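Local structure of polyketide synthase (Lyngbya majuscula 19L, 3QIT) at residues B[73-82]-B[210-218]; B[162-170]-B[182-190]. The protein probably releases the finished polyketide chain from its carrier by thioester hydrolysis and couples this to sulfate elimination and decarboxylation, leaving the terminal alkene of curacin A. All coordinates share one frame; numbering follows the deposited sequence. Where two conformers were deposited one is given.

In the fold
From the N terminus the chain first builds strands 5-11, 14-21, 28-32 and 55-59 of the mixed sheet, then reaches 73-82, which leads into helix 78-91. Strands 97-102 and 120-126 follow, then helices 140-151, 163-173 and 179-188. Here interaction 2 closes a short loop, with 11 residues between 162-170 and 182-190; it packs helix 163-173 on helix 179-188 and on the first residue of hairpin 190-193/196-199. Beyond the hairpin, 210-218 returns to 73-82, so that interaction 1 closes a loop of 127 intervening residues with interaction 2 nested inside it, tying the loop before helix 220-229 to the start of helix 78-91. The contacts do not touch: centres lie about 27 Å and nearest atoms about 12 Å apart.

Interaction 1 of 2, residues B[73-82]-B[210-218]; sequences VTSYSSLTFL and ILGLNNLPG
Leu213 supplies the main bump: its CD2 presses into a hollow walled by the backbone of Tyr76 and the ring of Phe81. A loop of the alpha/beta hydrolase chain, between hairpin 190-193/196-199 and helix 220-229, thus packs on the N-capped start of helix 78-91. CD2 lies 3.5 Å from Tyr76 C and 3.8 Å from Phe81 CE2, meeting the ring obliquely. With CG anti to the carbonyl carbon (chi1 -76°), the Leu213 side chain brings this methyl nearer to 73-82 than its CB direction alone would. A second bump, Leu216, meets Leu82 CD1 tip to tip through CD2 at 3.7 Å and lies against Ser78 OG, less certainly, since Leu82 and Ser78 each have a second conformer. For the same reason Ser78 OG to Asn215 O, at 3.4 Å, is a weak and unsettled hydrogen bond. One water accepts from Ser78 N at 3.0 Å and donates to Gly212 O at 2.8 Å, bridging the backbones. Ser77 OG caps the helix, accepting from Thr80 N (3.1 Å, 169° at the hydrogen). Residues 211-218 are poorly ordered, so probably mobile. Helix 104-115 backs Phe81, Leu82 and Leu216, helix 140-151 meets Val73 and Leu211, and the second subunit packs against Thr74, Leu79 and Thr80.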
ATOM      1  N   VAL B  73       7.532  -4.230   3.504  1.00 17.51           N
ATOM      2  CA  VAL B  73       7.651  -4.157   2.021  1.00 18.14           C
ATOM      3  C   VAL B  73       6.382  -3.684   1.315  1.00 14.00           C
ATOM      4  O   VAL B  73       6.457  -3.019   0.278  1.00 15.80           O
ATOM      5  CB  VAL B  73       8.008  -5.558   1.423  1.00 29.34           C
ATOM      6  CG1 VAL B  73       8.131  -5.469  -0.105  1.00 35.68           C
ATOM      7  CG2 VAL B  73       9.287  -6.081   2.015  1.00 33.96           C
ATOM      8  N   THR B  74       5.227  -4.049   1.869  1.00 17.14           N
ATOM      9  CA  THR B  74       3.936  -3.666   1.289  1.00 17.03           C
ATOM     10  C   THR B  74       3.661  -2.166   1.360  1.00 20.44           C
ATOM     11  O   THR B  74       2.714  -1.665   0.751  1.00 26.02           O
ATOM     12  CB  THR B  74       2.760  -4.423   1.931  1.00 18.64           C
ATOM     13  OG1 THR B  74       2.783  -4.250   3.351  1.00 17.98           O
ATOM     14  CG2 THR B  74       2.819  -5.892   1.579  1.00 20.80           C
ATOM     15  N   SER B  75       4.512  -1.464   2.092  1.00 16.74           N
ATOM     16  CA  SER B  75       4.432   0.000   2.223  1.00 20.02           C
ATOM     17  C   SER B  75       4.875   0.701   0.948  1.00 20.62           C
ATOM     18  O   SER B  75       4.515   1.865   0.726  1.00 21.18           O
ATOM     19  CB  SER B  75       5.264   0.489   3.423  1.00 16.99           C
ATOM     20  OG  SER B  75       4.751  -0.043   4.647  1.00 20.29           O
ATOM     21  N   TYR B  76       5.673   0.021   0.121  1.00 18.12           N
ATOM     22  CA  TYR B  76       6.119   0.606  -1.152  1.00 20.20           C
ATOM     23  C   TYR B  76       4.984   0.531  -2.165  1.00 25.56           C
ATOM     24  O   TYR B  76       4.612  -0.557  -2.646  1.00 28.69           O
ATOM     25  CB  TYR B  76       7.359  -0.121  -1.689  1.00 19.85           C
ATOM     26  CG  TYR B  76       8.630   0.157  -0.920  1.00 14.67           C
ATOM     27  CD1 TYR B  76       9.228   1.415  -0.953  1.00 14.65           C
ATOM     28  CD2 TYR B  76       9.239  -0.841  -0.161  1.00 13.74           C
ATOM     29  CE1 TYR B  76      10.403   1.667  -0.250  1.00 16.18           C
ATOM     30  CE2 TYR B  76      10.415  -0.596   0.568  1.00 14.21           C
ATOM     31  CZ  TYR B  76      10.977   0.652   0.527  1.00 14.63           C
ATOM     32  OH  TYR B  76      12.153   0.840   1.220  1.00 15.72           O
ATOM     33  N   SER B  77       4.405   1.685  -2.461  1.00 19.60           N
ATOM     34  CA  SER B  77       3.287   1.775  -3.402  1.00 21.83           C
ATOM     35  C   SER B  77       3.302   3.182  -3.969  1.00 21.73           C
ATOM     36  O   SER B  77       3.905   4.094  -3.362  1.00 19.41           O
ATOM     37  CB  SER B  77       1.957   1.517  -2.682  1.00 20.67           C
ATOM     38  OG  SER B  77       1.689   2.520  -1.692  1.00 18.17           O
ATOM     39  N   SER B  78       2.643   3.375  -5.110  1.00 21.16           N
ATOM     40  CA  SER B  78       2.498   4.722  -5.663  0.50 21.57           C
ATOM     41  C   SER B  78       1.793   5.648  -4.666  1.00 19.18           C
ATOM     42  O   SER B  78       2.160   6.816  -4.558  1.00 18.35           O
ATOM     43  CB  SER B  78       1.745   4.705  -6.994  0.50 25.11           C
ATOM     44  OG  SER B  78       0.572   3.924  -6.894  0.50 23.38           O
ATOM     45  N   LEU B  79       0.806   5.131  -3.936  1.00 16.99           N
ATOM     46  CA  LEU B  79       0.080   5.961  -2.941  1.00 18.40           C
ATOM     47  C   LEU B  79       1.020   6.463  -1.824  1.00 18.51           C
ATOM     48  O   LEU B  79       0.980   7.629  -1.439  1.00 16.61           O
ATOM     49  CB  LEU B  79      -1.116   5.221  -2.328  1.00 22.17           C
ATOM     50  CG  LEU B  79      -1.955   6.046  -1.331  1.00 29.20           C
ATOM     51  CD1 LEU B  79      -2.691   7.210  -2.013  1.00 30.75           C
ATOM     52  CD2 LEU B  79      -2.954   5.174  -0.571  1.00 33.72           C
ATOM     53  N   THR B  80       1.850   5.565  -1.289  1.00 18.02           N
ATOM     54  CA  THR B  80       2.889   5.968  -0.345  1.00 14.89           C
ATOM     55  C   THR B  80       3.796   7.057  -0.909  1.00 13.25           C
ATOM     56  O   THR B  80       4.023   8.074  -0.251  1.00 16.74           O
ATOM     57  CB  THR B  80       3.732   4.766   0.104  1.00 15.56           C
ATOM     58  OG1 THR B  80       2.912   3.896   0.900  1.00 17.62           O
ATOM     59  CG2 THR B  80       4.958   5.228   0.901  1.00 18.05           C
ATOM     60  N   PHE B  81       4.316   6.871  -2.130  1.00 14.16           N
ATOM     61  CA  PHE B  81       5.133   7.953  -2.718  1.00 14.40           C
ATOM     62  C   PHE B  81       4.349   9.245  -2.902  1.00 13.50           C
ATOM     63  O   PHE B  81       4.901  10.351  -2.729  1.00 15.32           O
ATOM     64  CB  PHE B  81       5.758   7.527  -4.057  1.00 15.11           C
ATOM     65  CG  PHE B  81       6.759   6.389  -3.933  1.00 15.50           C
ATOM     66  CD1 PHE B  81       7.735   6.397  -2.931  1.00 16.23           C
ATOM     67  CD2 PHE B  81       6.766   5.345  -4.855  1.00 22.43           C
ATOM     68  CE1 PHE B  81       8.667   5.377  -2.818  1.00 17.46           C
ATOM     69  CE2 PHE B  81       7.697   4.297  -4.746  1.00 25.29           C
ATOM     70  CZ  PHE B  81       8.658   4.314  -3.727  1.00 19.69           C
ATOM     71  N   LEU B  82       3.081   9.136  -3.290  1.00 14.55           N
ATOM     72  CA  LEU B  82       2.261  10.337  -3.453  0.50 15.89           C
ATOM     73  C   LEU B  82       2.064  11.056  -2.125  1.00 14.67           C
ATOM     74  O   LEU B  82       2.152  12.275  -2.058  1.00 16.82           O
ATOM     75  CB  LEU B  82       0.914   9.989  -4.072  0.50 14.19           C
ATOM     76  CG  LEU B  82       0.994   9.733  -5.566  0.50 12.53           C
ATOM     77  CD1 LEU B  82      -0.367   9.275  -6.081  0.50 13.81           C
ATOM     78  CD2 LEU B  82       1.483  10.974  -6.306  0.50 12.40           C
ATOM     79  N   ILE B 210       6.185  -6.119 -10.721  1.00101.80           N
ATOM     80  CA  ILE B 210       5.850  -7.221  -9.820  1.00102.05           C
ATOM     81  C   ILE B 210       5.299  -6.700  -8.484  1.00102.11           C
ATOM     82  O   ILE B 210       4.494  -7.371  -7.831  1.00104.38           O
ATOM     83  CB  ILE B 210       7.054  -8.195  -9.652  1.00102.81           C
ATOM     84  CG1 ILE B 210       7.230  -9.026 -10.930  1.00106.50           C
ATOM     85  CG2 ILE B 210       6.886  -9.109  -8.433  1.00101.59           C
ATOM     86  CD1 ILE B 210       8.664  -9.392 -11.254  1.00109.00           C
ATOM     87  N   LEU B 211       5.723  -5.499  -8.095  1.00102.15           N
ATOM     88  CA  LEU B 211       5.118  -4.800  -6.960  1.00104.13           C
ATOM     89  C   LEU B 211       4.066  -3.777  -7.408  1.00103.11           C
ATOM     90  O   LEU B 211       3.295  -3.273  -6.590  1.00106.63           O
ATOM     91  CB  LEU B 211       6.181  -4.125  -6.077  1.00107.63           C
ATOM     92  CG  LEU B 211       7.067  -4.977  -5.154  1.00110.42           C
ATOM     93  CD1 LEU B 211       7.878  -4.090  -4.214  1.00116.02           C
ATOM     94  CD2 LEU B 211       6.274  -6.006  -4.358  1.00112.46           C
ATOM     95  N   GLY B 212       4.039  -3.483  -8.708  1.00100.08           N
ATOM     96  CA  GLY B 212       3.105  -2.506  -9.275  1.00 98.80           C
ATOM     97  C   GLY B 212       3.422  -1.080  -8.857  1.00100.06           C
ATOM     98  O   GLY B 212       2.538  -0.220  -8.829  1.00100.26           O
ATOM     99  N   LEU B 213       4.693  -0.843  -8.538  1.00102.02           N
ATOM    100  CA  LEU B 213       5.184   0.450  -8.060  1.00105.96           C
ATOM    101  C   LEU B 213       5.068   1.550  -9.105  1.00107.25           C
ATOM    102  O   LEU B 213       4.811   2.710  -8.772  1.00110.78           O
ATOM    103  CB  LEU B 213       6.650   0.321  -7.641  1.00109.01           C
ATOM    104  CG  LEU B 213       6.945  -0.358  -6.308  1.00110.93           C
ATOM    105  CD1 LEU B 213       8.328  -0.980  -6.332  1.00112.42           C
ATOM    106  CD2 LEU B 213       6.821   0.649  -5.181  1.00119.03           C
ATOM    107  N   ASN B 214       5.258   1.167 -10.366  1.00106.19           N
ATOM    108  CA  ASN B 214       5.344   2.105 -11.485  1.00108.63           C
ATOM    109  C   ASN B 214       4.072   2.911 -11.751  1.00105.22           C
ATOM    110  O   ASN B 214       4.146   4.013 -12.301  1.00109.51           O
ATOM    111  CB  ASN B 214       5.785   1.372 -12.761  1.00110.79           C
ATOM    112  CG  ASN B 214       7.118   0.648 -12.598  1.00114.99           C
ATOM    113  OD1 ASN B 214       8.024   1.123 -11.910  1.00119.31           O
ATOM    114  ND2 ASN B 214       7.242  -0.507 -13.243  1.00114.88           N
ATOM    115  N   ASN B 215       2.918   2.367 -11.365  1.00 98.72           N
ATOM    116  CA  ASN B 215       1.627   3.008 -11.651  1.00 95.06           C
ATOM    117  C   ASN B 215       0.575   2.888 -10.544  1.00 91.69           C
ATOM    118  O   ASN B 215       0.649   1.999  -9.694  1.00 92.25           O
ATOM    119  CB  ASN B 215       1.058   2.483 -12.976  1.00 95.70           C
ATOM    120  CG  ASN B 215       1.863   2.941 -14.182  1.00100.91           C
ATOM    121  OD1 ASN B 215       1.965   4.139 -14.459  1.00103.97           O
ATOM    122  ND2 ASN B 215       2.441   1.986 -14.905  1.00103.17           N
ATOM    123  N   LEU B 216      -0.398   3.797 -10.572  1.00 88.71           N
ATOM    124  CA  LEU B 216      -1.527   3.800  -9.639  1.00 88.08           C
ATOM    125  C   LEU B 216      -2.558   2.721 -10.015  1.00 86.99           C
ATOM    126  O   LEU B 216      -2.447   2.121 -11.086  1.00 84.47           O
ATOM    127  CB  LEU B 216      -2.183   5.186  -9.634  1.00 88.31           C
ATOM    128  CG  LEU B 216      -1.497   6.287  -8.821  1.00 93.27           C
ATOM    129  CD1 LEU B 216      -1.769   7.655  -9.425  1.00 93.62           C
ATOM    130  CD2 LEU B 216      -1.937   6.234  -7.363  1.00 99.46           C
ATOM    131  N   PRO B 217      -3.549   2.453  -9.131  1.00 91.47           N
ATOM    132  CA  PRO B 217      -4.645   1.551  -9.516  1.00 93.72           C
ATOM    133  C   PRO B 217      -5.591   2.180 -10.547  1.00 91.95           C
ATOM    134  O   PRO B 217      -6.052   3.308 -10.352  1.00 91.82           O
ATOM    135  CB  PRO B 217      -5.384   1.308  -8.192  1.00101.73           C
ATOM    136  CG  PRO B 217      -5.041   2.480  -7.340  1.00103.09           C
ATOM    137  CD  PRO B 217      -3.626   2.821  -7.703  1.00 97.24           C
ATOM    138  N   GLY B 218      -5.864   1.459 -11.636  1.00 91.03           N
ATOM    139  CA  GLY B 218      -6.787   1.941 -12.665  1.00 90.95           C
ATOM    140  C   GLY B 218      -6.563   1.465 -14.092  1.00 91.58           C
ATOM    141  O   GLY B 218      -7.526   1.171 -14.804  1.00 97.98           O
TER
HETATM  142  O   HOH W   1       1.620   0.826  -6.350  1.00 33.76           O

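Interaction 2 of 2, residues B[162-170]-B[182-190]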
ATOM      1  N   ASP B 162      34.545  -2.017  -5.083  1.00 25.40           N
ATOM      2  CA  ASP B 162      34.787  -0.610  -4.720  1.00 26.89           C
ATOM      3  C   ASP B 162      33.747   0.339  -5.321  1.00 24.42           C
ATOM      4  O   ASP B 162      32.917  -0.066  -6.140  1.00 22.18           O
ATOM      5  CB  ASP B 162      36.212  -0.164  -5.120  1.00 24.33           C
ATOM      6  CG  ASP B 162      36.537  -0.435  -6.578  1.00 31.06           C
ATOM      7  OD1 ASP B 162      35.641  -0.346  -7.435  1.00 27.11           O
ATOM      8  OD2 ASP B 162      37.710  -0.744  -6.879  1.00 34.64           O
ATOM      9  N   VAL B 163      33.790   1.608  -4.908  1.00 21.29           N
ATOM     10  CA  VAL B 163      32.803   2.581  -5.367  1.00 20.36           C
ATOM     11  C   VAL B 163      32.989   2.860  -6.855  1.00 18.12           C
ATOM     12  O   VAL B 163      32.009   3.065  -7.562  1.00 18.97           O
ATOM     13  CB  VAL B 163      32.853   3.907  -4.527  1.00 20.53           C
ATOM     14  CG1 VAL B 163      31.892   4.965  -5.101  1.00 22.11           C
ATOM     15  CG2 VAL B 163      32.495   3.610  -3.095  1.00 24.16           C
ATOM     16  N   ALA B 164      34.238   2.832  -7.331  1.00 22.48           N
ATOM     17  CA  ALA B 164      34.531   3.056  -8.756  1.00 23.50           C
ATOM     18  C   ALA B 164      33.775   2.052  -9.650  1.00 21.72           C
ATOM     19  O   ALA B 164      33.331   2.399 -10.735  1.00 22.60           O
ATOM     20  CB  ALA B 164      36.027   2.941  -9.016  1.00 24.44           C
ATOM     21  N   THR B 165      33.663   0.813  -9.188  1.00 21.17           N
ATOM     22  CA  THR B 165      32.936  -0.228  -9.931  1.00 21.13           C
ATOM     23  C   THR B 165      31.431   0.076  -9.971  1.00 19.33           C
ATOM     24  O   THR B 165      30.796  -0.067 -11.013  1.00 21.16           O
ATOM     25  CB  THR B 165      33.244  -1.623  -9.366  1.00 28.07           C
ATOM     26  OG1 THR B 165      34.654  -1.879  -9.494  1.00 30.33           O
ATOM     27  CG2 THR B 165      32.455  -2.704 -10.112  1.00 31.69           C
ATOM     28  N   ALA B 166      30.885   0.574  -8.852  1.00 19.20           N
ATOM     29  CA  ALA B 166      29.479   0.964  -8.805  1.00 17.89           C
ATOM     30  C   ALA B 166      29.271   2.135  -9.732  1.00 18.87           C
ATOM     31  O   ALA B 166      28.273   2.182 -10.467  1.00 16.87           O
ATOM     32  CB  ALA B 166      29.054   1.352  -7.379  1.00 19.20           C
ATOM     33  N   ALA B 167      30.198   3.097  -9.703  1.00 16.34           N
ATOM     34  CA  ALA B 167      30.077   4.248 -10.608  1.00 14.99           C
ATOM     35  C   ALA B 167      30.112   3.818 -12.066  1.00 17.07           C
ATOM     36  O   ALA B 167      29.378   4.368 -12.872  1.00 17.94           O
ATOM     37  CB  ALA B 167      31.184   5.267 -10.341  1.00 16.46           C
ATOM     38  N   SER B 168      30.966   2.854 -12.402  1.00 18.56           N
ATOM     39  CA  SER B 168      31.042   2.346 -13.778  0.60 21.34           C
ATOM     40  C   SER B 168      29.695   1.777 -14.225  1.00 19.94           C
ATOM     41  O   SER B 168      29.265   1.978 -15.376  1.00 22.85           O
ATOM     42  CB  SER B 168      32.132   1.277 -13.892  0.60 23.07           C
ATOM     43  OG  SER B 168      33.407   1.833 -13.630  0.60 30.79           O
ATOM     44  N   ARG B 169      29.035   1.056 -13.319  1.00 19.31           N
ATOM     45  CA  ARG B 169      27.716   0.527 -13.607  1.00 15.20           C
ATOM     46  C   ARG B 169      26.709   1.652 -13.864  1.00 20.35           C
ATOM     47  O   ARG B 169      25.883   1.541 -14.758  1.00 20.73           O
ATOM     48  CB  ARG B 169      27.218  -0.396 -12.486  1.00 20.58           C
ATOM     49  CG  ARG B 169      25.876  -1.035 -12.837  1.00 24.69           C
ATOM     50  CD  ARG B 169      25.605  -2.270 -12.023  1.00 26.20           C
ATOM     51  NE  ARG B 169      26.406  -3.403 -12.485  1.00 27.39           N
ATOM     52  CZ  ARG B 169      26.233  -4.649 -12.057  1.00 26.87           C
ATOM     53  NH1 ARG B 169      25.282  -4.913 -11.173  1.00 20.70           N
ATOM     54  NH2 ARG B 169      27.010  -5.627 -12.505  1.00 24.48           N
ATOM     55  N   LEU B 170      26.768   2.734 -13.090  1.00 16.63           N
ATOM     56  CA  LEU B 170      25.886   3.874 -13.386  1.00 20.36           C
ATOM     57  C   LEU B 170      26.154   4.485 -14.771  1.00 21.57           C
ATOM     58  O   LEU B 170      25.194   4.842 -15.485  1.00 21.94           O
ATOM     59  CB  LEU B 170      26.017   4.959 -12.313  1.00 19.52           C
ATOM     60  CG  LEU B 170      25.673   4.563 -10.868  1.00 16.65           C
ATOM     61  CD1 LEU B 170      25.824   5.809  -9.985  1.00 18.17           C
ATOM     62  CD2 LEU B 170      24.236   3.990 -10.788  1.00 18.46           C
ATOM     63  N   SER B 182      29.159  10.398 -12.225  1.00 23.69           N
ATOM     64  CA  SER B 182      28.881   8.983 -11.931  1.00 23.37           C
ATOM     65  C   SER B 182      29.470   8.604 -10.564  1.00 17.55           C
ATOM     66  O   SER B 182      28.852   7.884  -9.748  1.00 21.16           O
ATOM     67  CB  SER B 182      29.388   8.066 -13.060  1.00 20.88           C
ATOM     68  OG  SER B 182      30.789   7.902 -13.000  1.00 23.23           O
ATOM     69  N   TYR B 183      30.653   9.106 -10.285  1.00 20.03           N
ATOM     70  CA  TYR B 183      31.291   8.857  -9.003  1.00 18.36           C
ATOM     71  C   TYR B 183      30.551   9.513  -7.837  1.00 22.22           C
ATOM     72  O   TYR B 183      30.304   8.880  -6.828  1.00 19.32           O
ATOM     73  CB  TYR B 183      32.749   9.321  -9.041  1.00 24.75           C
ATOM     74  CG  TYR B 183      33.469   8.890  -7.803  1.00 25.46           C
ATOM     75  CD1 TYR B 183      34.074   7.624  -7.731  1.00 28.90           C
ATOM     76  CD2 TYR B 183      33.474   9.698  -6.672  1.00 29.95           C
ATOM     77  CE1 TYR B 183      34.717   7.206  -6.570  1.00 29.16           C
ATOM     78  CE2 TYR B 183      34.108   9.298  -5.511  1.00 32.16           C
ATOM     79  CZ  TYR B 183      34.723   8.060  -5.463  1.00 30.81           C
ATOM     80  OH  TYR B 183      35.346   7.689  -4.302  1.00 36.44           O
ATOM     81  N   ILE B 184      30.196  10.785  -7.984  1.00 19.76           N
ATOM     82  CA  ILE B 184      29.421  11.508  -6.985  1.00 22.70           C
ATOM     83  C   ILE B 184      28.094  10.761  -6.609  1.00 19.49           C
ATOM     84  O   ILE B 184      27.725  10.629  -5.414  1.00 19.39           O
ATOM     85  CB  ILE B 184      29.202  12.962  -7.522  1.00 23.73           C
ATOM     86  CG1 ILE B 184      30.517  13.750  -7.332  1.00 25.43           C
ATOM     87  CG2 ILE B 184      28.018  13.650  -6.860  1.00 30.38           C
ATOM     88  CD1 ILE B 184      30.619  15.026  -8.161  1.00 29.48           C
ATOM     89  N   LEU B 185      27.410  10.259  -7.623  1.00 22.48           N
ATOM     90  CA  LEU B 185      26.146   9.517  -7.423  1.00 16.77           C
ATOM     91  C   LEU B 185      26.395   8.209  -6.664  1.00 13.42           C
ATOM     92  O   LEU B 185      25.753   7.945  -5.665  1.00 16.91           O
ATOM     93  CB  LEU B 185      25.511   9.228  -8.767  1.00 19.43           C
ATOM     94  CG  LEU B 185      24.923  10.470  -9.449  1.00 17.96           C
ATOM     95  CD1 LEU B 185      24.663  10.156 -10.928  1.00 19.66           C
ATOM     96  CD2 LEU B 185      23.660  10.899  -8.757  1.00 15.81           C
ATOM     97  N   ALA B 186      27.401   7.449  -7.105  1.00 16.88           N
ATOM     98  CA  ALA B 186      27.723   6.158  -6.456  1.00 15.64           C
ATOM     99  C   ALA B 186      28.177   6.327  -5.003  1.00 16.60           C
ATOM    100  O   ALA B 186      27.825   5.526  -4.143  1.00 16.93           O
ATOM    101  CB  ALA B 186      28.788   5.395  -7.270  1.00 17.67           C
ATOM    102  N   GLN B 187      29.016   7.343  -4.752  1.00 18.90           N
ATOM    103  CA  GLN B 187      29.443   7.761  -3.425  1.00 21.83           C
ATOM    104  C   GLN B 187      28.273   7.909  -2.468  1.00 21.19           C
ATOM    105  O   GLN B 187      28.326   7.432  -1.335  1.00 19.23           O
ATOM    106  CB  GLN B 187      30.173   9.120  -3.602  1.00 21.83           C
ATOM    107  CG  GLN B 187      30.713   9.858  -2.394  1.00 27.24           C
ATOM    108  CD  GLN B 187      31.494  11.131  -2.837  1.00 25.04           C
ATOM    109  OE1 GLN B 187      30.909  12.087  -3.342  1.00 29.40           O
ATOM    110  NE2 GLN B 187      32.804  11.123  -2.654  1.00 28.40           N
ATOM    111  N   ARG B 188      27.185   8.498  -2.950  1.00 16.95           N
ATOM    112  CA  ARG B 188      26.045   8.759  -2.093  1.00 18.89           C
ATOM    113  C   ARG B 188      25.237   7.492  -1.765  1.00 17.35           C
ATOM    114  O   ARG B 188      24.656   7.379  -0.686  1.00 17.36           O
ATOM    115  CB  ARG B 188      25.150   9.842  -2.707  1.00 15.74           C
ATOM    116  CG  ARG B 188      24.053  10.305  -1.767  1.00 15.81           C
ATOM    117  CD  ARG B 188      23.540  11.675  -2.162  1.00 12.35           C
ATOM    118  NE  ARG B 188      22.520  12.153  -1.222  1.00 13.22           N
ATOM    119  CZ  ARG B 188      21.200  11.975  -1.344  1.00 16.37           C
ATOM    120  NH1 ARG B 188      20.704  11.292  -2.364  1.00 15.57           N
ATOM    121  NH2 ARG B 188      20.375  12.486  -0.421  1.00 15.55           N
ATOM    122  N   ILE B 189      25.219   6.549  -2.701  1.00 15.93           N
ATOM    123  CA  ILE B 189      24.339   5.384  -2.580  1.00 15.26           C
ATOM    124  C   ILE B 189      25.071   4.060  -2.508  1.00 18.46           C
ATOM    125  O   ILE B 189      24.542   3.039  -2.922  1.00 19.17           O
ATOM    126  CB  ILE B 189      23.245   5.345  -3.666  1.00 15.63           C
ATOM    127  CG1 ILE B 189      23.834   5.396  -5.097  1.00 15.14           C
ATOM    128  CG2 ILE B 189      22.197   6.469  -3.382  1.00 15.54           C
ATOM    129  CD1 ILE B 189      22.793   4.956  -6.175  1.00 16.85           C
ATOM    130  N   THR B 190      26.269   4.077  -1.937  1.00 16.65           N
ATOM    131  CA  THR B 190      26.945   2.809  -1.604  1.00 15.70           C
ATOM    132  C   THR B 190      27.315   2.768  -0.122  1.00 19.06           C
ATOM    133  O   THR B 190      27.451   3.822   0.528  1.00 19.64           O
ATOM    134  CB  THR B 190      28.186   2.553  -2.458  1.00 18.96           C
ATOM    135  OG1 THR B 190      29.021   3.725  -2.472  1.00 18.29           O
ATOM    136  CG2 THR B 190      27.779   2.192  -3.887  1.00 20.55           C
TER
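A knobs-into-holes contact joins two helices in the part of this alpha/beta hydrolase chain between sheet strands 120-126 and 234-239: Ala186 is the knob, and Val163, Ala166, Ala167 and Leu170 form the hole. The short axes of 163-170 and 182-188 approach to 8.2 Å and are turned 118° apart. Small residues permit this closeness, with Ala186 CB 3.6 Å from Ala167 N and, in return, Ala167 CB 3.6 Å from Ser182 O. At one end of the hole Val163 forks. Its CG1, trans to the backbone N (chi1 175°), reaches Ala186 CB and Tyr183 CE1, while CG2 lies 3.5 Å from Thr190 OG1. Just past the helix, Thr190 OG1 donates back to Ala186 O at 2.7 Å, from 37° above the carbonyl plane, while Thr190 CG2 rests 3.8 Å from Ala166 CB. Replacing Thr190 by an alanine would probably leave Ala186 O without its hydroxyl donor and open a gap beside Val163 CG2 and Ala166 CB. Trp199 of strand 196-199 touches Ala166, Leu170 and Thr190, linking the pair to the hairpin. Leu170 closes the other end of the hole, crossing Leu185 obliquely with CD1 at 3.6 Å from Leu185 CB.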